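Local atomic coordinates of KLLA0C04147p (PDB entry 5H2A), a protein that is an Osh1 protein of the OSBP family that probably binds and transfers sterols, represented here by its ankyrin-repeat domain. Residues Q25-F28 with Q29-C32; D69-Q72 with N73-K77. One frame throughout, in Å; residues are numbered along the deposited sequence.

Contact 1: Q25-F28 with Q29-C32; sequences QSNF and QQLC
Asn-27 and Phe-28 open helix 28-38, and their carbonyls accept the first two i to i+4 bonds of the helix. Leu-31 N gives to Asn-27 O at 2.9 Å, and Cys-32 N gives to Phe-28 O at 2.8 Å. Ser-26 and Asn-27 form the short link from helix 12-25.

Asn-27 sits at the N-cap. Its CG lies between the backbone N and the carbonyl carbon (chi1 65°), which folds OD1 back over the start of the helix. Asn-27 OD1 accepts from Gln-30 N at 3.0 Å, with the donor nearly in line with the C=O bond. Gln-30 answers with its own side chain. Its chain runs extended beyond CG, and Gln-30 OE1 accepts from Asn-27 N at 3.0 Å, in the carbonyl plane. The two side chains cross at about a right angle. Ser-26 CB rests on Gln-30 OE1 at 3.2 Å. Gln-29 CG packs against Asn-27 OD1.

Phe-28 works on another side of the turn. With CG anti to the backbone N (chi1 178°), its ring reaches Cys-32 SG, which stands over one face, displaced toward the rim, 3.7 Å from the centroid. The ring also meets Trp-74 of helix 64-74. A serine in place of Phe-28 would probably leave Cys-32 SG without its aromatic partner and open a gap beside Trp-74. Leu-31 packs on helix 12-25 (Leu-19, Cys-22, Leu-23) and on helix 64-74 (Ile-70, Trp-74).

The reciprocal bonds between Asn-27 and Gln-30 are a capping box, which here starts a helix soon after the previous one ends.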
loop_
_atom_site.group_PDB
_atom_site.type_symbol
_atom_site.label_atom_id
_atom_site.label_comp_id
_atom_site.label_asym_id
_atom_site.label_seq_id
_atom_site.Cartn_x
_atom_site.Cartn_y
_atom_site.Cartn_z
ATOM N N GLN A 25 7.418 -26.010 16.702
ATOM C CA GLN A 25 8.001 -27.342 16.608
ATOM C C GLN A 25 7.795 -28.012 15.261
ATOM O O GLN A 25 8.529 -28.957 14.940
ATOM C CB GLN A 25 7.397 -28.266 17.681
ATOM C CG GLN A 25 7.620 -27.826 19.117
ATOM C CD GLN A 25 9.095 -27.766 19.477
ATOM O OE1 GLN A 25 9.788 -28.785 19.473
ATOM N NE2 GLN A 25 9.580 -26.571 19.801
ATOM N N SER A 26 6.812 -27.588 14.482
ATOM C CA SER A 26 6.341 -28.358 13.340
ATOM C C SER A 26 6.673 -27.658 12.026
ATOM O O SER A 26 7.171 -26.525 11.997
ATOM C CB SER A 26 4.836 -28.611 13.473
ATOM O OG SER A 26 4.601 -29.358 14.656
ATOM N N ASN A 27 6.421 -28.363 10.917
ATOM C CA ASN A 27 6.712 -27.829 9.594
ATOM C C ASN A 27 5.404 -27.422 8.908
ATOM O O ASN A 27 4.327 -27.447 9.508
ATOM C CB ASN A 27 7.516 -28.838 8.752
ATOM C CG ASN A 27 6.745 -30.116 8.445
ATOM O OD1 ASN A 27 5.534 -30.201 8.662
ATOM N ND2 ASN A 27 7.454 -31.126 7.928
ATOM N N PHE A 28 5.496 -27.047 7.633
ATOM C CA PHE A 28 4.348 -26.441 6.964
ATOM C C PHE A 28 3.229 -27.454 6.741
ATOM O O PHE A 28 2.061 -27.144 6.974
ATOM C CB PHE A 28 4.775 -25.807 5.637
ATOM C CG PHE A 28 3.627 -25.196 4.860
ATOM C CD1 PHE A 28 3.053 -23.989 5.268
ATOM C CD2 PHE A 28 3.119 -25.833 3.732
ATOM C CE1 PHE A 28 1.980 -23.428 4.542
ATOM C CE2 PHE A 28 2.062 -25.274 3.006
ATOM C CZ PHE A 28 1.499 -24.075 3.418
ATOM N N GLN A 29 3.558 -28.677 6.304
ATOM C CA GLN A 29 2.494 -29.654 6.087
ATOM C C GLN A 29 1.795 -30.016 7.396
ATOM O O GLN A 29 0.579 -30.244 7.405
ATOM C CB GLN A 29 3.045 -30.903 5.384
ATOM C CG GLN A 29 3.996 -31.742 6.252
ATOM C CD GLN A 29 4.800 -32.730 5.413
ATOM O OE1 GLN A 29 5.808 -32.372 4.787
ATOM N NE2 GLN A 29 4.350 -33.970 5.389
ATOM N N GLN A 30 2.527 -30.023 8.513
ATOM C CA GLN A 30 1.888 -30.242 9.809
ATOM C C GLN A 30 0.998 -29.066 10.200
ATOM O O GLN A 30 -0.069 -29.258 10.798
ATOM C CB GLN A 30 2.963 -30.491 10.871
ATOM C CG GLN A 30 3.591 -31.873 10.709
ATOM C CD GLN A 30 4.874 -32.063 11.484
ATOM O OE1 GLN A 30 5.683 -31.143 11.620
ATOM N NE2 GLN A 30 5.089 -33.290 11.968
ATOM N N LEU A 31 1.440 -27.841 9.904
ATOM C CA LEU A 31 0.609 -26.665 10.159
ATOM C C LEU A 31 -0.680 -26.727 9.341
ATOM O O LEU A 31 -1.778 -26.473 9.860
ATOM C CB LEU A 31 1.405 -25.396 9.829
ATOM C CG LEU A 31 0.625 -24.077 9.902
ATOM C CD1 LEU A 31 0.104 -23.835 11.341
ATOM C CD2 LEU A 31 1.489 -22.920 9.421
ATOM N N CYS A 32 -0.571 -27.075 8.051
ATOM C CA CYS A 32 -1.781 -27.231 7.232
ATOM C C CYS A 32 -2.747 -28.232 7.857
ATOM O O CYS A 32 -3.958 -27.985 7.941
ATOM C CB CYS A 32 -1.414 -27.675 5.807
ATOM S SG CYS A 32 -0.598 -26.422 4.811
#

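Contact 2: D69-Q72 with N73-K77; sequences DIVQ and NWTTK
Asp-69 to Trp-74 form the C-terminal end of helix 64-74, where Asn-73 N gives to Asp-69 O at 2.9 Å and Trp-74 N to Ile-70 O at the same distance. This is a helix end in the ankyrin-repeat domain. Thr-75 is the first residue to leave the helical conformation. Its backbone N makes a weak bond to Val-71 O.

The side chain of Thr-75 adds a shorter one. OG1 lies between its own backbone N and carbonyl carbon (chi1 78°), which turns it back to the helix. Thr-75 OG1 donates to Val-71 O at 2.7 Å, in the carbonyl plane and on a lone pair. His-117 NE2 is a second partner of this hydroxyl. Val-71 CG1 lies 3.6 Å from Thr-75 OG1.

Asn-73 also folds back, and its ND2 makes a weak, bent bond to Asp-69 O. That carbonyl is therefore shared by the backbone and side-chain N-H groups of one residue. On the buried side, Ile-70 CG2 touches Trp-74 CE3 at 4.1 Å, the two side chains crossing obliquely. Trp-74 is also in backbone hydrogen bonding with Ile-86.

Past the helix, Thr-76 CG2 sits against Gln-72 O at 3.6 Å. A water links the two backbones: it donates to Gln-72 O at 2.8 Å and accepts from Thr-76 N at 2.9 Å.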
loop_
_atom_site.group_PDB
_atom_site.type_symbol
_atom_site.label_atom_id
_atom_site.label_comp_id
_atom_site.label_asym_id
_atom_site.label_seq_id
_atom_site.Cartn_x
_atom_site.Cartn_y
_atom_site.Cartn_z
ATOM N N ASP A 69 7.629 -20.657 3.925
ATOM C CA ASP A 69 6.575 -21.493 3.363
ATOM C C ASP A 69 5.205 -20.839 3.516
ATOM O O ASP A 69 4.367 -20.908 2.602
ATOM C CB ASP A 69 6.580 -22.867 4.054
ATOM C CG ASP A 69 7.725 -23.768 3.586
ATOM O OD1 ASP A 69 8.237 -23.556 2.471
ATOM O OD2 ASP A 69 8.107 -24.699 4.342
ATOM N N ILE A 70 4.926 -20.272 4.695
ATOM C CA ILE A 70 3.654 -19.581 4.907
ATOM C C ILE A 70 3.517 -18.420 3.929
ATOM O O ILE A 70 2.462 -18.220 3.312
ATOM C CB ILE A 70 3.544 -19.091 6.365
ATOM C CG1 ILE A 70 3.369 -20.275 7.331
ATOM C CG2 ILE A 70 2.386 -18.097 6.515
ATOM C CD1 ILE A 70 3.662 -19.873 8.796
ATOM N N VAL A 71 4.582 -17.626 3.786
ATOM C CA VAL A 71 4.533 -16.462 2.898
ATOM C C VAL A 71 4.333 -16.909 1.457
ATOM O O VAL A 71 3.484 -16.374 0.732
ATOM C CB VAL A 71 5.809 -15.612 3.051
ATOM C CG1 VAL A 71 5.917 -14.596 1.896
ATOM C CG2 VAL A 71 5.838 -14.917 4.432
ATOM N N GLN A 72 5.101 -17.918 1.025
ATOM C CA GLN A 72 5.024 -18.342 -0.369
ATOM C C GLN A 72 3.670 -18.961 -0.693
ATOM O O GLN A 72 3.118 -18.733 -1.780
ATOM C CB GLN A 72 6.155 -19.322 -0.680
ATOM C CG GLN A 72 6.177 -19.772 -2.134
ATOM C CD GLN A 72 6.146 -18.600 -3.110
ATOM O OE1 GLN A 72 7.038 -17.744 -3.102
ATOM N NE2 GLN A 72 5.114 -18.555 -3.954
ATOM N N ASN A 73 3.107 -19.735 0.231
ATOM C CA ASN A 73 1.914 -20.521 -0.085
ATOM C C ASN A 73 0.592 -19.848 0.265
ATOM O O ASN A 73 -0.432 -20.181 -0.354
ATOM C CB ASN A 73 1.991 -21.875 0.612
ATOM C CG ASN A 73 3.097 -22.733 0.043
ATOM O OD1 ASN A 73 3.151 -22.954 -1.165
ATOM N ND2 ASN A 73 4.022 -23.155 0.890
ATOM N N TRP A 74 0.565 -18.939 1.234
ATOM C CA TRP A 74 -0.693 -18.353 1.676
ATOM C C TRP A 74 -0.825 -16.841 1.489
ATOM O O TRP A 74 -1.877 -16.303 1.828
ATOM C CB TRP A 74 -0.940 -18.653 3.158
ATOM C CG TRP A 74 -1.167 -20.110 3.509
ATOM C CD1 TRP A 74 -1.322 -21.160 2.663
ATOM C CD2 TRP A 74 -1.238 -20.641 4.841
ATOM N NE1 TRP A 74 -1.497 -22.341 3.394
ATOM C CE2 TRP A 74 -1.442 -22.033 4.734
ATOM C CE3 TRP A 74 -1.150 -20.063 6.117
ATOM C CZ2 TRP A 74 -1.568 -22.860 5.857
ATOM C CZ3 TRP A 74 -1.268 -20.893 7.246
ATOM C CH2 TRP A 74 -1.475 -22.273 7.104
ATOM N N THR A 75 0.193 -16.121 1.007
ATOM C CA THR A 75 0.087 -14.658 0.999
ATOM C C THR A 75 0.256 -14.001 -0.366
ATOM O O THR A 75 0.208 -12.765 -0.445
ATOM C CB THR A 75 1.108 -14.009 1.957
ATOM O OG1 THR A 75 2.414 -14.005 1.356
ATOM C CG2 THR A 75 1.163 -14.740 3.280
ATOM N N THR A 76 0.455 -14.757 -1.431
ATOM C CA THR A 76 0.606 -14.118 -2.733
ATOM C C THR A 76 -0.759 -13.939 -3.400
ATOM O O THR A 76 -1.756 -14.551 -3.004
ATOM C CB THR A 76 1.520 -14.935 -3.647
ATOM O OG1 THR A 76 0.836 -16.127 -4.042
ATOM C CG2 THR A 76 2.813 -15.306 -2.927
ATOM N N LYS A 77 -0.788 -13.085 -4.438
ATOM C CA LYS A 77 -2.035 -12.824 -5.160
ATOM C C LYS A 77 -2.703 -14.107 -5.624
ATOM O O LYS A 77 -3.938 -14.178 -5.684
ATOM C CB LYS A 77 -1.786 -11.920 -6.377
ATOM C CG LYS A 77 -1.655 -10.459 -6.048
ATOM C CD LYS A 77 -2.991 -9.940 -5.539
ATOM C CE LYS A 77 -2.823 -8.561 -4.898
ATOM N NZ LYS A 77 -1.436 -8.050 -5.197
HETATM O O HOH W 1 0.485 -17.662 -1.861
#

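In the fold
Contact 1 begins a helix and contact 2 ends one. Contact 1 is at the surface, with its centre about 30 Å from that of the chain. Contact 2 is partly buried, its centre about 18 Å from the same point. Their helices, 28-38 and 64-74, pack together. Phe-28 CZ meets Trp-74 NE1 at 3.5 Å, with the ring planes at about 55°, and Leu-31 CD2 meets Ile-70 CD1 at 3.8 Å. The chemistry follows the helix ends. At 25-32, side-chain carbonyl oxygens receive backbone N-H groups. At 69-77, side-chain donors and a water serve backbone carbonyls. Contact 2 also reaches helix 54-61 and the loops with Ile-86 and His-117.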